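Local coordinates for protein histone-lysine N-methyltransferase family member SUVH9 (Arabidopsis thaliana, PDB 4NJ5) that acts in gene silencing and, lacking methyltransferase activity, may bind methylated DNA and recruit RNA polymerase V to chromatin in RNA-directed DNA methylation, at residues M28-E33 / G52-M57. Sequence-based numbering, arbitrary orientation.
Sequences MFLMME and GKAGSM
Leu30 reaches from helix 8-35 to Lys53, Ala54 and Met57 of helix 46-60, packing two consecutive helices near the N terminus against each other in a splayed helix-helix crossing. Here their axes come within 10.1 Å and run at 123° to each other, closer to perpendicular than to antiparallel, and 128 Å² of surface is buried. The tight part is the fork of Leu30. Its CD1 lies over the backbone of the second helix, 3.7 Å from Ala54 N and 3.9 Å from Lys53 CB, while its CD2 touches Met57 SD at 4.1 Å. Leu30 and Met57 pass side by side, their chains pointing opposite ways. The CB of Ala54 meets the same CD1 and belongs to the buried side, where Tyr23, Leu26 and Arg27 of helix 8-35 also cover it; Leu26 reaches Met57 as well. The loose side is that of Lys53, an exposed residue that lends only the base of its chain. Lys53 places CG opposite its backbone N (chi1 -166°), and its CB and CG lie against CD1 of Leu30, the two side chains nearly perpendicular. Within the second helix, Lys53 O accepts two hydrogen bonds, both arriving on one face of the carbonyl: Met57 N at 2.9 Å and Ser56 OG at 3.0 Å.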
ATOM      1  N   MET A  28       2.067 -13.256   2.834  1.00 23.34           N
ATOM      2  CA  MET A  28       2.974 -13.089   3.962  1.00 24.13           C
ATOM      3  C   MET A  28       3.124 -14.382   4.762  1.00 25.57           C
ATOM      4  O   MET A  28       4.210 -14.697   5.249  1.00 26.83           O
ATOM      5  CB  MET A  28       2.521 -11.931   4.854  1.00 23.35           C
ATOM      6  CG  MET A  28       2.714 -10.563   4.207  1.00 22.46           C
ATOM      7  SD  MET A  28       2.038  -9.207   5.182  1.00 25.24           S
ATOM      8  CE  MET A  28       3.003  -9.368   6.687  1.00 23.94           C
ATOM      9  N   PHE A  29       2.038 -15.139   4.875  1.00 25.64           N
ATOM     10  CA  PHE A  29       2.075 -16.406   5.594  1.00 27.22           C
ATOM     11  C   PHE A  29       2.950 -17.440   4.894  1.00 28.68           C
ATOM     12  O   PHE A  29       3.740 -18.131   5.539  1.00 30.32           O
ATOM     13  CB  PHE A  29       0.669 -16.971   5.780  1.00 27.23           C
ATOM     14  CG  PHE A  29       0.652 -18.371   6.323  1.00 29.12           C
ATOM     15  CD1 PHE A  29       0.915 -18.611   7.663  1.00 30.10           C
ATOM     16  CD2 PHE A  29       0.380 -19.449   5.492  1.00 30.13           C
ATOM     17  CE1 PHE A  29       0.906 -19.897   8.168  1.00 32.06           C
ATOM     18  CE2 PHE A  29       0.369 -20.742   5.990  1.00 33.77           C
ATOM     19  CZ  PHE A  29       0.632 -20.967   7.331  1.00 33.17           C
ATOM     20  N   LEU A  30       2.791 -17.550   3.578  1.00 28.27           N
ATOM     21  CA  LEU A  30       3.597 -18.467   2.778  1.00 29.74           C
ATOM     22  C   LEU A  30       5.075 -18.105   2.880  1.00 30.51           C
ATOM     23  O   LEU A  30       5.959 -18.990   2.958  1.00 32.54           O
ATOM     24  CB  LEU A  30       3.153 -18.416   1.318  1.00 28.96           C
ATOM     25  CG  LEU A  30       1.738 -18.936   1.087  1.00 28.96           C
ATOM     26  CD1 LEU A  30       1.316 -18.762  -0.363  1.00 29.04           C
ATOM     27  CD2 LEU A  30       1.652 -20.401   1.501  1.00 30.87           C
ATOM     28  N   MET A  31       5.341 -16.799   2.899  1.00 34.39           N
ATOM     29  CA  MET A  31       6.699 -16.307   3.103  1.00 35.09           C
ATOM     30  C   MET A  31       7.242 -16.649   4.498  1.00 37.13           C
ATOM     31  O   MET A  31       8.405 -17.024   4.642  1.00 39.86           O
ATOM     32  CB  MET A  31       6.785 -14.800   2.827  1.00 34.55           C
ATOM     33  CG  MET A  31       6.176 -14.386   1.496  1.00 36.02           C
ATOM     34  SD  MET A  31       7.039 -13.072   0.621  1.00 58.72           S
ATOM     35  CE  MET A  31       7.955 -14.074  -0.540  1.00 29.62           C
ATOM     36  N   MET A  32       6.420 -16.536   5.532  1.00 37.65           N
ATOM     37  CA  MET A  32       6.894 -16.886   6.869  1.00 40.32           C
ATOM     38  C   MET A  32       7.168 -18.386   6.951  1.00 38.39           C
ATOM     39  O   MET A  32       8.123 -18.822   7.588  1.00 38.96           O
ATOM     40  CB  MET A  32       5.892 -16.449   7.943  1.00 38.63           C
ATOM     41  CG  MET A  32       5.933 -14.957   8.259  1.00 40.49           C
ATOM     42  SD  MET A  32       7.529 -14.463   8.946  1.00 43.35           S
ATOM     43  CE  MET A  32       7.472 -15.276  10.542  1.00 32.91           C
ATOM     44  N   GLU A  33       6.337 -19.172   6.276  1.00 36.96           N
ATOM     45  CA  GLU A  33       6.477 -20.621   6.319  1.00 43.37           C
ATOM     46  C   GLU A  33       7.759 -21.069   5.639  1.00 46.75           C
ATOM     47  O   GLU A  33       8.494 -21.905   6.170  1.00 40.89           O
ATOM     48  CB  GLU A  33       5.256 -21.319   5.706  1.00 42.22           C
ATOM     49  CG  GLU A  33       3.998 -21.273   6.577  1.00 42.43           C
ATOM     50  CD  GLU A  33       4.205 -21.854   7.971  1.00 45.11           C
ATOM     51  OE1 GLU A  33       3.925 -23.057   8.169  1.00 45.57           O
ATOM     52  OE2 GLU A  33       4.635 -21.103   8.874  1.00 46.49           O
ATOM     53  N   GLY A  52       2.040 -16.162  -6.719  1.00 24.47           N
ATOM     54  CA  GLY A  52       1.308 -17.091  -7.560  1.00 28.53           C
ATOM     55  C   GLY A  52       0.620 -18.171  -6.748  1.00 29.66           C
ATOM     56  O   GLY A  52      -0.517 -18.560  -7.037  1.00 31.59           O
ATOM     57  N   LYS A  53       1.310 -18.654  -5.718  1.00 30.43           N
ATOM     58  CA  LYS A  53       0.738 -19.677  -4.854  1.00 35.19           C
ATOM     59  C   LYS A  53      -0.453 -19.135  -4.070  1.00 32.52           C
ATOM     60  O   LYS A  53      -1.478 -19.810  -3.942  1.00 34.37           O
ATOM     61  CB  LYS A  53       1.789 -20.243  -3.901  1.00 46.92           C
ATOM     62  CG  LYS A  53       1.351 -21.527  -3.221  1.00 51.46           C
ATOM     63  CD  LYS A  53       0.843 -22.528  -4.247  1.00 56.73           C
ATOM     64  CE  LYS A  53       0.597 -23.894  -3.629  1.00 65.01           C
ATOM     65  NZ  LYS A  53      -0.429 -23.841  -2.552  1.00 69.02           N
ATOM     66  N   ALA A  54      -0.317 -17.916  -3.553  1.00 27.62           N
ATOM     67  CA  ALA A  54      -1.420 -17.264  -2.853  1.00 26.51           C
ATOM     68  C   ALA A  54      -2.628 -17.143  -3.782  1.00 27.08           C
ATOM     69  O   ALA A  54      -3.765 -17.433  -3.392  1.00 27.13           O
ATOM     70  CB  ALA A  54      -0.996 -15.899  -2.343  1.00 23.35           C
ATOM     71  N   GLY A  55      -2.368 -16.732  -5.018  1.00 25.45           N
ATOM     72  CA  GLY A  55      -3.402 -16.691  -6.033  1.00 25.47           C
ATOM     73  C   GLY A  55      -4.115 -18.018  -6.245  1.00 32.54           C
ATOM     74  O   GLY A  55      -5.344 -18.071  -6.198  1.00 36.06           O
ATOM     75  N   SER A  56      -3.357 -19.089  -6.472  1.00 36.72           N
ATOM     76  CA  SER A  56      -3.960 -20.392  -6.769  1.00 38.92           C
ATOM     77  C   SER A  56      -4.751 -20.942  -5.581  1.00 37.30           C
ATOM     78  O   SER A  56      -5.816 -21.555  -5.745  1.00 39.94           O
ATOM     79  CB  SER A  56      -2.895 -21.402  -7.208  1.00 35.59           C
ATOM     80  OG  SER A  56      -2.086 -21.805  -6.115  1.00 39.55           O
ATOM     81  N   MET A  57      -4.221 -20.717  -4.383  1.00 29.14           N
ATOM     82  CA  MET A  57      -4.917 -21.099  -3.162  1.00 29.96           C
ATOM     83  C   MET A  57      -6.226 -20.336  -3.008  1.00 29.14           C
ATOM     84  O   MET A  57      -7.234 -20.907  -2.599  1.00 30.45           O
ATOM     85  CB  MET A  57      -4.034 -20.866  -1.939  1.00 30.80           C
ATOM     86  CG  MET A  57      -2.878 -21.832  -1.831  1.00 34.59           C
ATOM     87  SD  MET A  57      -1.874 -21.493  -0.378  1.00 34.23           S
ATOM     88  CE  MET A  57      -3.036 -21.876   0.930  1.00 32.44           C
TER